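Local coordinates for putidaredoxin reductase (Pseudomonas putida, PDB 1Q1R), which probably passes electrons from NADH through its bound FAD to putidaredoxin, the iron-sulfur partner of the cytochrome P450cam monooxygenase, at residues Gly111-Pro116 with Ile249-Leu254; Asp149-Val154 with Pro238-Ile243; Ser301-Leu306 with Trp328-Gln333. All coordinates share one frame; numbering follows the deposited sequence.

Contact 1 of 3, residues Gly111-Pro116 with Ile249-Leu254. With FAD (flavin-adenine dinucleotide), chain C.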
loop_
_atom_site.group_PDB
_atom_site.type_symbol
_atom_site.label_atom_id
_atom_site.label_comp_id
_atom_site.label_asym_id
_atom_site.label_seq_id
_atom_site.Cartn_x
_atom_site.Cartn_y
_atom_site.Cartn_z
ATOM N N GLY A 111 8.700 -4.693 4.539
ATOM C CA GLY A 111 7.664 -4.551 3.533
ATOM C C GLY A 111 7.162 -5.856 2.943
ATOM O O GLY A 111 6.950 -6.837 3.658
ATOM N N GLY A 112 6.963 -5.864 1.630
ATOM C CA GLY A 112 6.485 -7.059 0.963
ATOM C C GLY A 112 7.025 -7.150 -0.451
ATOM O O GLY A 112 7.723 -6.244 -0.913
ATOM N N ARG A 113 6.707 -8.246 -1.132
ATOM C CA ARG A 113 7.146 -8.464 -2.504
ATOM C C ARG A 113 5.941 -8.854 -3.361
ATOM O O ARG A 113 4.980 -9.438 -2.861
ATOM C CB ARG A 113 8.207 -9.568 -2.546
ATOM C CG ARG A 113 7.764 -10.884 -1.918
ATOM C CD ARG A 113 8.840 -11.950 -2.066
ATOM N NE ARG A 113 8.383 -13.262 -1.611
ATOM C CZ ARG A 113 8.415 -13.681 -0.350
ATOM N NH1 ARG A 113 8.893 -12.896 0.610
ATOM N NH2 ARG A 113 7.970 -14.894 -0.048
ATOM N N PRO A 114 5.974 -8.533 -4.664
ATOM C CA PRO A 114 4.855 -8.874 -5.548
ATOM C C PRO A 114 4.578 -10.373 -5.576
ATOM O O PRO A 114 5.507 -11.176 -5.641
ATOM C CB PRO A 114 5.318 -8.363 -6.910
ATOM C CG PRO A 114 6.228 -7.225 -6.559
ATOM C CD PRO A 114 7.013 -7.792 -5.403
ATOM N N ARG A 115 3.302 -10.743 -5.523
ATOM C CA ARG A 115 2.924 -12.148 -5.578
ATOM C C ARG A 115 3.097 -12.604 -7.019
ATOM O O ARG A 115 2.437 -12.093 -7.924
ATOM C CB ARG A 115 1.463 -12.345 -5.165
ATOM C CG ARG A 115 1.016 -13.808 -5.218
ATOM C CD ARG A 115 -0.484 -13.956 -4.976
ATOM N NE ARG A 115 -0.898 -13.347 -3.715
ATOM C CZ ARG A 115 -0.468 -13.738 -2.519
ATOM N NH1 ARG A 115 0.390 -14.745 -2.414
ATOM N NH2 ARG A 115 -0.892 -13.118 -1.426
ATOM N N PRO A 116 3.986 -13.575 -7.253
ATOM C CA PRO A 116 4.224 -14.079 -8.610
ATOM C C PRO A 116 2.987 -14.732 -9.233
ATOM O O PRO A 116 2.207 -15.383 -8.539
ATOM C CB PRO A 116 5.352 -15.093 -8.411
ATOM C CG PRO A 116 6.059 -14.592 -7.179
ATOM C CD PRO A 116 4.913 -14.192 -6.289
ATOM N N ILE A 249 3.086 -10.133 -1.038
ATOM C CA ILE A 249 3.430 -11.155 -0.059
ATOM C C ILE A 249 4.334 -10.467 0.951
ATOM O O ILE A 249 5.410 -9.982 0.597
ATOM C CB ILE A 249 4.207 -12.331 -0.692
ATOM C CG1 ILE A 249 3.313 -13.080 -1.684
ATOM C CG2 ILE A 249 4.690 -13.282 0.404
ATOM C CD1 ILE A 249 4.012 -14.247 -2.378
ATOM N N PRO A 250 3.910 -10.395 2.220
ATOM C CA PRO A 250 4.767 -9.738 3.208
ATOM C C PRO A 250 6.079 -10.500 3.375
ATOM O O PRO A 250 6.087 -11.731 3.345
ATOM C CB PRO A 250 3.907 -9.754 4.468
ATOM C CG PRO A 250 3.114 -11.021 4.314
ATOM C CD PRO A 250 2.718 -10.984 2.855
ATOM N N ASN A 251 7.182 -9.768 3.530
ATOM C CA ASN A 251 8.498 -10.377 3.704
ATOM C C ASN A 251 8.735 -10.695 5.183
ATOM O O ASN A 251 9.286 -9.883 5.927
ATOM C CB ASN A 251 9.598 -9.440 3.177
ATOM C CG ASN A 251 9.560 -9.281 1.660
ATOM O OD1 ASN A 251 9.477 -10.270 0.927
ATOM N ND2 ASN A 251 9.634 -8.039 1.184
ATOM N N CYS A 252 8.327 -11.893 5.592
ATOM C CA CYS A 252 8.451 -12.322 6.982
ATOM C C CYS A 252 9.512 -13.394 7.230
ATOM O O CYS A 252 9.745 -13.777 8.378
ATOM C CB CYS A 252 7.100 -12.850 7.471
ATOM S SG CYS A 252 5.703 -11.777 7.072
ATOM N N GLU A 253 10.147 -13.877 6.165
ATOM C CA GLU A 253 11.165 -14.922 6.288
ATOM C C GLU A 253 12.163 -14.747 7.426
ATOM O O GLU A 253 12.410 -15.688 8.175
ATOM C CB GLU A 253 11.921 -15.092 4.967
ATOM C CG GLU A 253 11.099 -15.777 3.890
ATOM C CD GLU A 253 9.952 -14.923 3.390
ATOM O OE1 GLU A 253 9.010 -15.482 2.784
ATOM O OE2 GLU A 253 10.000 -13.689 3.592
ATOM N N LEU A 254 12.744 -13.560 7.559
ATOM C CA LEU A 254 13.707 -13.319 8.630
ATOM C C LEU A 254 13.097 -13.588 9.996
ATOM O O LEU A 254 13.743 -14.156 10.879
ATOM C CB LEU A 254 14.211 -11.877 8.599
ATOM C CG LEU A 254 15.192 -11.473 7.496
ATOM C CD1 LEU A 254 15.640 -10.036 7.739
ATOM C CD2 LEU A 254 16.398 -12.410 7.498
HETATM P PA FAD C . 8.638 -1.539 1.233
HETATM O O1A FAD C . 8.454 -2.825 0.518
HETATM O O2A FAD C . 8.408 -0.278 0.491
HETATM O O5B FAD C . 10.113 -1.483 1.856
HETATM C C5B FAD C . 10.747 -2.644 2.404
HETATM C C4B FAD C . 12.208 -2.686 1.923
HETATM O O4B FAD C . 12.983 -3.619 2.757
HETATM C C3B FAD C . 12.299 -3.228 0.488
HETATM O O3B FAD C . 13.334 -2.528 -0.215
HETATM C C2B FAD C . 12.716 -4.664 0.691
HETATM O O2B FAD C . 13.431 -5.142 -0.453
HETATM C C1B FAD C . 13.660 -4.537 1.870
HETATM N N9A FAD C . 13.992 -5.830 2.529
HETATM C C8A FAD C . 13.143 -6.834 2.813
HETATM N N7A FAD C . 13.827 -7.834 3.384
HETATM C C5A FAD C . 15.102 -7.464 3.462
HETATM C C6A FAD C . 16.259 -8.078 3.945
HETATM N N6A FAD C . 16.205 -9.306 4.456
HETATM N N1A FAD C . 17.440 -7.415 3.881
HETATM C C2A FAD C . 17.512 -6.182 3.359
HETATM N N3A FAD C . 16.412 -5.577 2.886
HETATM C C4A FAD C . 15.206 -6.194 2.927
HETATM N N1 FAD C . -0.039 3.720 -0.449
HETATM C C2 FAD C . -0.928 4.778 -0.223
HETATM O O2 FAD C . -1.289 5.044 0.922
HETATM N N3 FAD C . -1.390 5.536 -1.314
HETATM C C4 FAD C . -0.954 5.234 -2.625
HETATM O O4 FAD C . -1.332 5.934 -3.562
HETATM C C4X FAD C . -0.064 4.171 -2.848
HETATM N N5 FAD C . 0.404 3.903 -4.101
HETATM C C5X FAD C . 1.325 2.925 -4.342
HETATM C C6 FAD C . 1.803 2.702 -5.650
HETATM C C7 FAD C . 2.775 1.705 -5.896
HETATM C C7M FAD C . 3.255 1.458 -7.339
HETATM C C8 FAD C . 3.278 0.930 -4.820
HETATM C C8M FAD C . 4.354 -0.144 -5.043
HETATM C C9 FAD C . 2.799 1.153 -3.517
HETATM C C9A FAD C . 1.824 2.145 -3.273
HETATM N N10 FAD C . 1.340 2.394 -1.960
HETATM C C10 FAD C . 0.394 3.419 -1.752
HETATM C "C1'" FAD C . 1.817 1.572 -0.806
HETATM C "C2'" FAD C . 2.858 2.340 0.011
HETATM O "O2'" FAD C . 3.843 2.881 -0.876
HETATM C "C3'" FAD C . 3.531 1.424 1.050
HETATM O "O3'" FAD C . 2.518 0.812 1.860
HETATM C "C4'" FAD C . 4.490 2.224 1.940
HETATM O "O4'" FAD C . 5.494 2.839 1.129
HETATM C "C5'" FAD C . 5.180 1.341 2.995
HETATM O "O5'" FAD C . 6.145 0.448 2.414
HETATM P P FAD C . 7.172 -0.327 3.392
HETATM O O1P FAD C . 8.312 0.572 3.668
HETATM O O2P FAD C . 6.397 -0.839 4.545
HETATM O O3P FAD C . 7.653 -1.609 2.520
#

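Contact 2 of 3, residues Asp149-Val154 with Pro238-Ile243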
loop_
_atom_site.group_PDB
_atom_site.type_symbol
_atom_site.label_atom_id
_atom_site.label_comp_id
_atom_site.label_asym_id
_atom_site.label_seq_id
_atom_site.Cartn_x
_atom_site.Cartn_y
_atom_site.Cartn_z
ATOM N N ASP A 149 -0.747 3.572 -28.969
ATOM C CA ASP A 149 -1.225 2.531 -29.866
ATOM C C ASP A 149 -0.687 1.125 -29.610
ATOM O O ASP A 149 -1.146 0.165 -30.224
ATOM C CB ASP A 149 -1.001 2.950 -31.323
ATOM C CG ASP A 149 -1.696 4.265 -31.656
ATOM O OD1 ASP A 149 -2.869 4.436 -31.259
ATOM O OD2 ASP A 149 -1.076 5.128 -32.314
ATOM N N ASN A 150 0.276 0.983 -28.705
ATOM C CA ASN A 150 0.758 -0.352 -28.391
ATOM C C ASN A 150 -0.277 -0.982 -27.469
ATOM O O ASN A 150 -1.087 -0.278 -26.854
ATOM C CB ASN A 150 2.138 -0.306 -27.724
ATOM C CG ASN A 150 3.266 -0.458 -28.731
ATOM O OD1 ASN A 150 3.092 -0.159 -29.914
ATOM N ND2 ASN A 150 4.426 -0.914 -28.269
ATOM N N ARG A 151 -0.265 -2.304 -27.379
ATOM C CA ARG A 151 -1.243 -2.995 -26.556
ATOM C C ARG A 151 -0.744 -3.438 -25.193
ATOM O O ARG A 151 0.242 -4.166 -25.073
ATOM C CB ARG A 151 -1.803 -4.195 -27.328
ATOM C CG ARG A 151 -2.695 -3.788 -28.498
ATOM C CD ARG A 151 -2.900 -4.925 -29.492
ATOM N NE ARG A 151 -3.852 -4.558 -30.538
ATOM C CZ ARG A 151 -5.174 -4.566 -30.384
ATOM N NH1 ARG A 151 -5.709 -4.931 -29.226
ATOM N NH2 ARG A 151 -5.964 -4.197 -31.385
ATOM N N LEU A 152 -1.449 -2.989 -24.160
ATOM C CA LEU A 152 -1.116 -3.347 -22.792
ATOM C C LEU A 152 -2.195 -4.229 -22.192
ATOM O O LEU A 152 -3.387 -4.020 -22.420
ATOM C CB LEU A 152 -0.979 -2.097 -21.911
ATOM C CG LEU A 152 -0.995 -2.340 -20.387
ATOM C CD1 LEU A 152 0.233 -3.138 -19.969
ATOM C CD2 LEU A 152 -1.031 -1.010 -19.645
ATOM N N VAL A 153 -1.763 -5.227 -21.438
ATOM C CA VAL A 153 -2.688 -6.084 -20.731
ATOM C C VAL A 153 -2.247 -6.045 -19.282
ATOM O O VAL A 153 -1.117 -6.405 -18.951
ATOM C CB VAL A 153 -2.667 -7.546 -21.220
ATOM C CG1 VAL A 153 -3.563 -8.391 -20.312
ATOM C CG2 VAL A 153 -3.172 -7.630 -22.657
ATOM N N VAL A 154 -3.137 -5.561 -18.424
ATOM C CA VAL A 154 -2.869 -5.486 -16.998
ATOM C C VAL A 154 -3.561 -6.687 -16.357
ATOM O O VAL A 154 -4.750 -6.910 -16.581
ATOM C CB VAL A 154 -3.462 -4.193 -16.378
ATOM C CG1 VAL A 154 -3.194 -4.169 -14.883
ATOM C CG2 VAL A 154 -2.877 -2.956 -17.070
ATOM N N PRO A 238 -3.611 -10.041 -27.838
ATOM C CA PRO A 238 -2.269 -9.669 -28.299
ATOM C C PRO A 238 -1.744 -8.574 -27.377
ATOM O O PRO A 238 -2.492 -7.678 -26.996
ATOM C CB PRO A 238 -2.522 -9.174 -29.718
ATOM C CG PRO A 238 -3.890 -8.553 -29.608
ATOM C CD PRO A 238 -4.643 -9.578 -28.783
ATOM N N ALA A 239 -0.469 -8.648 -27.008
ATOM C CA ALA A 239 0.087 -7.650 -26.105
ATOM C C ALA A 239 1.521 -7.257 -26.418
ATOM O O ALA A 239 2.340 -8.095 -26.789
ATOM C CB ALA A 239 0.007 -8.157 -24.671
ATOM N N ASP A 240 1.811 -5.970 -26.265
ATOM C CA ASP A 240 3.161 -5.458 -26.472
ATOM C C ASP A 240 3.783 -5.302 -25.088
ATOM O O ASP A 240 5.003 -5.254 -24.937
ATOM C CB ASP A 240 3.124 -4.096 -27.167
ATOM C CG ASP A 240 2.584 -4.180 -28.574
ATOM O OD1 ASP A 240 3.158 -4.942 -29.375
ATOM O OD2 ASP A 240 1.589 -3.486 -28.879
ATOM N N LEU A 241 2.921 -5.233 -24.076
ATOM C CA LEU A 241 3.361 -5.063 -22.696
ATOM C C LEU A 241 2.374 -5.726 -21.743
ATOM O O LEU A 241 1.164 -5.658 -21.950
ATOM C CB LEU A 241 3.456 -3.569 -22.371
ATOM C CG LEU A 241 3.950 -3.136 -20.990
ATOM C CD1 LEU A 241 5.401 -3.573 -20.794
ATOM C CD2 LEU A 241 3.830 -1.612 -20.873
ATOM N N VAL A 242 2.897 -6.366 -20.705
ATOM C CA VAL A 242 2.058 -7.024 -19.710
ATOM C C VAL A 242 2.526 -6.607 -18.330
ATOM O O VAL A 242 3.702 -6.736 -17.996
ATOM C CB VAL A 242 2.131 -8.573 -19.804
ATOM C CG1 VAL A 242 1.295 -9.200 -18.685
ATOM C CG2 VAL A 242 1.618 -9.045 -21.162
ATOM N N ILE A 243 1.602 -6.088 -17.534
ATOM C CA ILE A 243 1.914 -5.662 -16.179
ATOM C C ILE A 243 1.030 -6.469 -15.243
ATOM O O ILE A 243 -0.195 -6.445 -15.356
ATOM C CB ILE A 243 1.642 -4.164 -16.002
ATOM C CG1 ILE A 243 2.584 -3.367 -16.911
ATOM C CG2 ILE A 243 1.821 -3.770 -14.535
ATOM C CD1 ILE A 243 2.225 -1.900 -17.025
#

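Contact 3 of 3, residues Ser301-Leu306 with Trp328-Gln333. With FAD (flavin-adenine dinucleotide), chain C.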
loop_
_atom_site.group_PDB
_atom_site.type_symbol
_atom_site.label_atom_id
_atom_site.label_comp_id
_atom_site.label_asym_id
_atom_site.label_seq_id
_atom_site.Cartn_x
_atom_site.Cartn_y
_atom_site.Cartn_z
ATOM N N SER A 301 -0.178 0.701 3.298
ATOM C CA SER A 301 -0.453 2.076 2.891
ATOM C C SER A 301 0.592 3.038 3.433
ATOM O O SER A 301 1.325 2.723 4.374
ATOM C CB SER A 301 -1.829 2.528 3.401
ATOM O OG SER A 301 -1.747 2.932 4.763
ATOM N N VAL A 302 0.653 4.223 2.837
ATOM C CA VAL A 302 1.590 5.236 3.287
ATOM C C VAL A 302 1.179 5.719 4.677
ATOM O O VAL A 302 1.996 5.757 5.595
ATOM C CB VAL A 302 1.635 6.435 2.309
ATOM C CG1 VAL A 302 2.297 7.639 2.979
ATOM C CG2 VAL A 302 2.411 6.043 1.053
ATOM N N PRO A 303 -0.101 6.079 4.858
ATOM C CA PRO A 303 -0.508 6.547 6.189
ATOM C C PRO A 303 -0.186 5.526 7.280
ATOM O O PRO A 303 0.265 5.890 8.368
ATOM C CB PRO A 303 -2.009 6.782 6.028
ATOM C CG PRO A 303 -2.113 7.207 4.578
ATOM C CD PRO A 303 -1.216 6.186 3.900
ATOM N N ASN A 304 -0.398 4.249 6.982
ATOM C CA ASN A 304 -0.119 3.205 7.958
ATOM C C ASN A 304 1.367 3.162 8.312
ATOM O O ASN A 304 1.734 3.052 9.485
ATOM C CB ASN A 304 -0.572 1.844 7.426
ATOM C CG ASN A 304 -0.306 0.720 8.410
ATOM O OD1 ASN A 304 0.500 -0.179 8.144
ATOM N ND2 ASN A 304 -0.974 0.768 9.558
ATOM N N ALA A 305 2.224 3.260 7.302
ATOM C CA ALA A 305 3.663 3.231 7.541
ATOM C C ALA A 305 4.091 4.428 8.379
ATOM O O ALA A 305 4.901 4.296 9.297
ATOM C CB ALA A 305 4.423 3.227 6.212
ATOM N N LEU A 306 3.547 5.599 8.065
ATOM C CA LEU A 306 3.894 6.807 8.803
ATOM C C LEU A 306 3.465 6.693 10.268
ATOM O O LEU A 306 4.259 6.940 11.178
ATOM C CB LEU A 306 3.239 8.029 8.152
ATOM C CG LEU A 306 3.687 8.341 6.717
ATOM C CD1 LEU A 306 2.880 9.511 6.146
ATOM C CD2 LEU A 306 5.169 8.670 6.716
ATOM N N TRP A 328 -6.397 4.827 6.721
ATOM C CA TRP A 328 -6.864 5.440 5.486
ATOM C C TRP A 328 -5.804 5.376 4.400
ATOM O O TRP A 328 -4.633 5.085 4.667
ATOM C CB TRP A 328 -7.281 6.903 5.706
ATOM C CG TRP A 328 -6.159 7.861 5.994
ATOM C CD1 TRP A 328 -5.558 8.081 7.197
ATOM C CD2 TRP A 328 -5.512 8.734 5.054
ATOM N NE1 TRP A 328 -4.579 9.039 7.070
ATOM C CE2 TRP A 328 -4.530 9.455 5.764
ATOM C CE3 TRP A 328 -5.670 8.974 3.681
ATOM C CZ2 TRP A 328 -3.702 10.405 5.149
ATOM C CZ3 TRP A 328 -4.850 9.917 3.067
ATOM C CH2 TRP A 328 -3.875 10.621 3.803
ATOM N N PHE A 329 -6.234 5.622 3.170
ATOM C CA PHE A 329 -5.327 5.629 2.035
ATOM C C PHE A 329 -6.027 6.344 0.891
ATOM O O PHE A 329 -7.194 6.726 1.012
ATOM C CB PHE A 329 -4.919 4.199 1.652
ATOM C CG PHE A 329 -5.973 3.427 0.918
ATOM C CD1 PHE A 329 -6.008 3.425 -0.474
ATOM C CD2 PHE A 329 -6.922 2.685 1.613
ATOM C CE1 PHE A 329 -6.971 2.692 -1.164
ATOM C CE2 PHE A 329 -7.890 1.949 0.934
ATOM C CZ PHE A 329 -7.915 1.952 -0.459
ATOM N N TRP A 330 -5.310 6.547 -0.203
ATOM C CA TRP A 330 -5.873 7.242 -1.342
ATOM C C TRP A 330 -5.432 6.587 -2.638
ATOM O O TRP A 330 -4.556 5.721 -2.649
ATOM C CB TRP A 330 -5.434 8.714 -1.331
ATOM C CG TRP A 330 -4.013 8.949 -1.813
ATOM C CD1 TRP A 330 -3.624 9.325 -3.070
ATOM C CD2 TRP A 330 -2.809 8.819 -1.043
ATOM N NE1 TRP A 330 -2.252 9.440 -3.129
ATOM C CE2 TRP A 330 -1.727 9.134 -1.901
ATOM C CE3 TRP A 330 -2.539 8.465 0.287
ATOM C CZ2 TRP A 330 -0.394 9.111 -1.470
ATOM C CZ3 TRP A 330 -1.210 8.442 0.716
ATOM C CH2 TRP A 330 -0.155 8.763 -0.164
ATOM N N SER A 331 -6.061 7.011 -3.725
ATOM C CA SER A 331 -5.757 6.514 -5.054
ATOM C C SER A 331 -6.029 7.656 -6.015
ATOM O O SER A 331 -6.963 8.436 -5.812
ATOM C CB SER A 331 -6.643 5.312 -5.399
ATOM O OG SER A 331 -6.408 4.860 -6.724
ATOM N N ASP A 332 -5.200 7.772 -7.044
ATOM C CA ASP A 332 -5.365 8.816 -8.046
ATOM C C ASP A 332 -5.588 8.137 -9.381
ATOM O O ASP A 332 -4.709 7.436 -9.881
ATOM C CB ASP A 332 -4.114 9.694 -8.143
ATOM C CG ASP A 332 -3.915 10.574 -6.925
ATOM O OD1 ASP A 332 -2.868 11.262 -6.861
ATOM O OD2 ASP A 332 -4.800 10.589 -6.038
ATOM N N GLN A 333 -6.768 8.340 -9.949
ATOM C CA GLN A 333 -7.117 7.762 -11.238
ATOM C C GLN A 333 -7.833 8.843 -12.042
ATOM O O GLN A 333 -8.819 9.414 -11.577
ATOM C CB GLN A 333 -8.033 6.553 -11.039
ATOM C CG GLN A 333 -7.391 5.401 -10.267
ATOM C CD GLN A 333 -8.394 4.321 -9.906
ATOM O OE1 GLN A 333 -9.248 3.957 -10.717
ATOM N NE2 GLN A 333 -8.286 3.793 -8.694
HETATM P PA FAD C . 8.638 -1.539 1.233
HETATM O O1A FAD C . 8.454 -2.825 0.518
HETATM O O2A FAD C . 8.408 -0.278 0.491
HETATM O O5B FAD C . 10.113 -1.483 1.856
HETATM C C5B FAD C . 10.747 -2.644 2.404
HETATM C C4B FAD C . 12.208 -2.686 1.923
HETATM O O4B FAD C . 12.983 -3.619 2.757
HETATM C C3B FAD C . 12.299 -3.228 0.488
HETATM O O3B FAD C . 13.334 -2.528 -0.215
HETATM C C2B FAD C . 12.716 -4.664 0.691
HETATM O O2B FAD C . 13.431 -5.142 -0.453
HETATM C C1B FAD C . 13.660 -4.537 1.870
HETATM N N9A FAD C . 13.992 -5.830 2.529
HETATM C C8A FAD C . 13.143 -6.834 2.813
HETATM N N7A FAD C . 13.827 -7.834 3.384
HETATM C C5A FAD C . 15.102 -7.464 3.462
HETATM C C6A FAD C . 16.259 -8.078 3.945
HETATM N N6A FAD C . 16.205 -9.306 4.456
HETATM N N1A FAD C . 17.440 -7.415 3.881
HETATM C C2A FAD C . 17.512 -6.182 3.359
HETATM N N3A FAD C . 16.412 -5.577 2.886
HETATM C C4A FAD C . 15.206 -6.194 2.927
HETATM N N1 FAD C . -0.039 3.720 -0.449
HETATM C C2 FAD C . -0.928 4.778 -0.223
HETATM O O2 FAD C . -1.289 5.044 0.922
HETATM N N3 FAD C . -1.390 5.536 -1.314
HETATM C C4 FAD C . -0.954 5.234 -2.625
HETATM O O4 FAD C . -1.332 5.934 -3.562
HETATM C C4X FAD C . -0.064 4.171 -2.848
HETATM N N5 FAD C . 0.404 3.903 -4.101
HETATM C C5X FAD C . 1.325 2.925 -4.342
HETATM C C6 FAD C . 1.803 2.702 -5.650
HETATM C C7 FAD C . 2.775 1.705 -5.896
HETATM C C7M FAD C . 3.255 1.458 -7.339
HETATM C C8 FAD C . 3.278 0.930 -4.820
HETATM C C8M FAD C . 4.354 -0.144 -5.043
HETATM C C9 FAD C . 2.799 1.153 -3.517
HETATM C C9A FAD C . 1.824 2.145 -3.273
HETATM N N10 FAD C . 1.340 2.394 -1.960
HETATM C C10 FAD C . 0.394 3.419 -1.752
HETATM C "C1'" FAD C . 1.817 1.572 -0.806
HETATM C "C2'" FAD C . 2.858 2.340 0.011
HETATM O "O2'" FAD C . 3.843 2.881 -0.876
HETATM C "C3'" FAD C . 3.531 1.424 1.050
HETATM O "O3'" FAD C . 2.518 0.812 1.860
HETATM C "C4'" FAD C . 4.490 2.224 1.940
HETATM O "O4'" FAD C . 5.494 2.839 1.129
HETATM C "C5'" FAD C . 5.180 1.341 2.995
HETATM O "O5'" FAD C . 6.145 0.448 2.414
HETATM P P FAD C . 7.172 -0.327 3.392
HETATM O O1P FAD C . 8.312 0.572 3.668
HETATM O O2P FAD C . 6.397 -0.839 4.545
HETATM O O3P FAD C . 7.653 -1.609 2.520
HETATM O O HOH W 1 -4.009 2.844 5.830
#

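Contact 1 of 3, residues Gly111-Pro116 with Ile249-Leu254
The two-stranded antiparallel sheet that pairs G112 and R113 with P250 and I249 is defined by two backbone bonds, R113 N to I249 O at 2.8 Å and I249 N to R113 O at 2.7 Å. One step on, N251 N meets G111 O at 2.9 Å, almost straight (176°). G112 and P250 form the non-hydrogen-bonded pair, with CA atoms 3.9 Å apart; a CB on G112 would crowd I249 O, consistent with a glycine here. In the glutathione reductase fold the chain leaves the FAD-binding domain and later returns to it, and this sheet is consistent with the two passages lying side by side. At its inner end G111 CA comes within 3.1 Å of FAD O3P.

R113 has its CG tucked over its own backbone (chi1 55°), and the extended chain carries NH1 to N251 OD1, 2.7 Å away in the guanidinium plane, with amide and guanidinium nearly coplanar. NH2 forms a salt bridge with E253 OE1 (3.1 Å), meeting it from above the carboxylate plane. I249 divides its branches between two arginines: CG2 lies over a face of the R113 guanidinium, CG1 over a face of the R115 guanidinium, 3.4 Å from its NH1.

Contact 2 of 3, residues Asp149-Val154 with Pro238-Ile243
Parallel backbone bonds set the register of R151-V154 against L241-I243. V153 supplies both directions, its N donating to L241 O at 3.0 Å and its O accepting from I243 N at 3.1 Å. R151 O takes two donors, D240 N at 2.7 Å in the carbonyl plane and L241 N at 3.1 Å nearly along the C=O axis, so this carbonyl is gripped where the second strand begins. The axes of the short strand segments come within 4.8 Å at their closest and run 19° from parallel.

One side chain adds a polar link. D240 has CG beside its own backbone N (chi1 -66°), which directs OD2 to R151 N at 2.7 Å; the bond is close to straight (170°) and uses the anti lone pair. The same carboxylate lies against CB of N150.

Apolar contacts occupy both faces. On the one carrying L152, L241, V154 and I243, CD1 of L152 touches CG of L241 and, at 3.8 Å, CD1 of I243; helix 159-170 covers this layer through V164 and A168. On the other, CG2 of V153 meets CB of A239 at 3.8 Å, with V229 of strand 226-231 packed on V153 and V242. Adjacent parallel strands, 151-155 in the middle of a five-stranded sheet, with a helix on one face and a glycine-rich turn after 151-155, are consistent with the second, NAD-binding Rossmann-type domain of the glutathione reductase fold.

Contact 3 of 3, residues Ser301-Leu306 with Trp328-Gln333
The flavin end of the FAD pocket is where the N-terminus of helix 302-316, at S301-P303, meets the tryptophan-rich strand 328-333, so that the pyridine nucleotide-disulphide oxidoreductase part of the chain joins the C-terminal reductase region beside the cofactor. S301 is the N-cap: its OG accepts from N304 N at 2.9 Å. V302 N, one of the first amides of the helix, donates to FAD O2, 2.8 Å away and nearly straight (167°). A helix start aimed at this carbonyl is likely to favour negative charge on the N1-C2-O2 side of the flavin when it is reduced.

Van der Waals and CH-pi contacts make up most of the rest. P303 crosses W328 at about a right angle and sets CG over the centre of its indole, 3.6 Å from the centroid of the six-membered ring and 14° off the normal, a CH-pi contact. K387 makes a cation-pi contact with W328. W330 touches both the flavin and the helix start. One face lies over the flavin, with FAD N3 3.3 Å above the ring plane, while the ring edge at CZ3 meets P303 CD at 3.9 Å. With chi1 at 78° the indole of W330 folds back toward the helix start, where CB of V302 lies 3.8 Å from its CZ3. With W330 replaced by an alanine, the flavin around N3 would probably lose its aromatic cover on this side, and a gap would open beside V302 and P303. A water connects the two segments in a polar route, donating to W328 O at 2.6 Å and hydrogen-bonded also to S301 OG.

Overall arrangement
Contact 2 is the buried one, made largely of aliphatic side chains and regular parallel backbone bonds, whereas contacts 1 and 3 are only partly buried and both touch FAD. They do so at different places: contact 1 borders the pyrophosphate and adenine, contact 3 the isoalloxazine. Their centres lie about 19 Å apart, while contact 2 is about 26 and 27 Å from them. Along the chain contact 2 is nested inside the loop closed by contact 1, and strand 241-244 leads on to strand 248-250. Chemistry follows place: charged and amide groups on the outer side of contact 1, aromatic faces and a helix start in contact 3, which alone reaches the C-terminal reductase region.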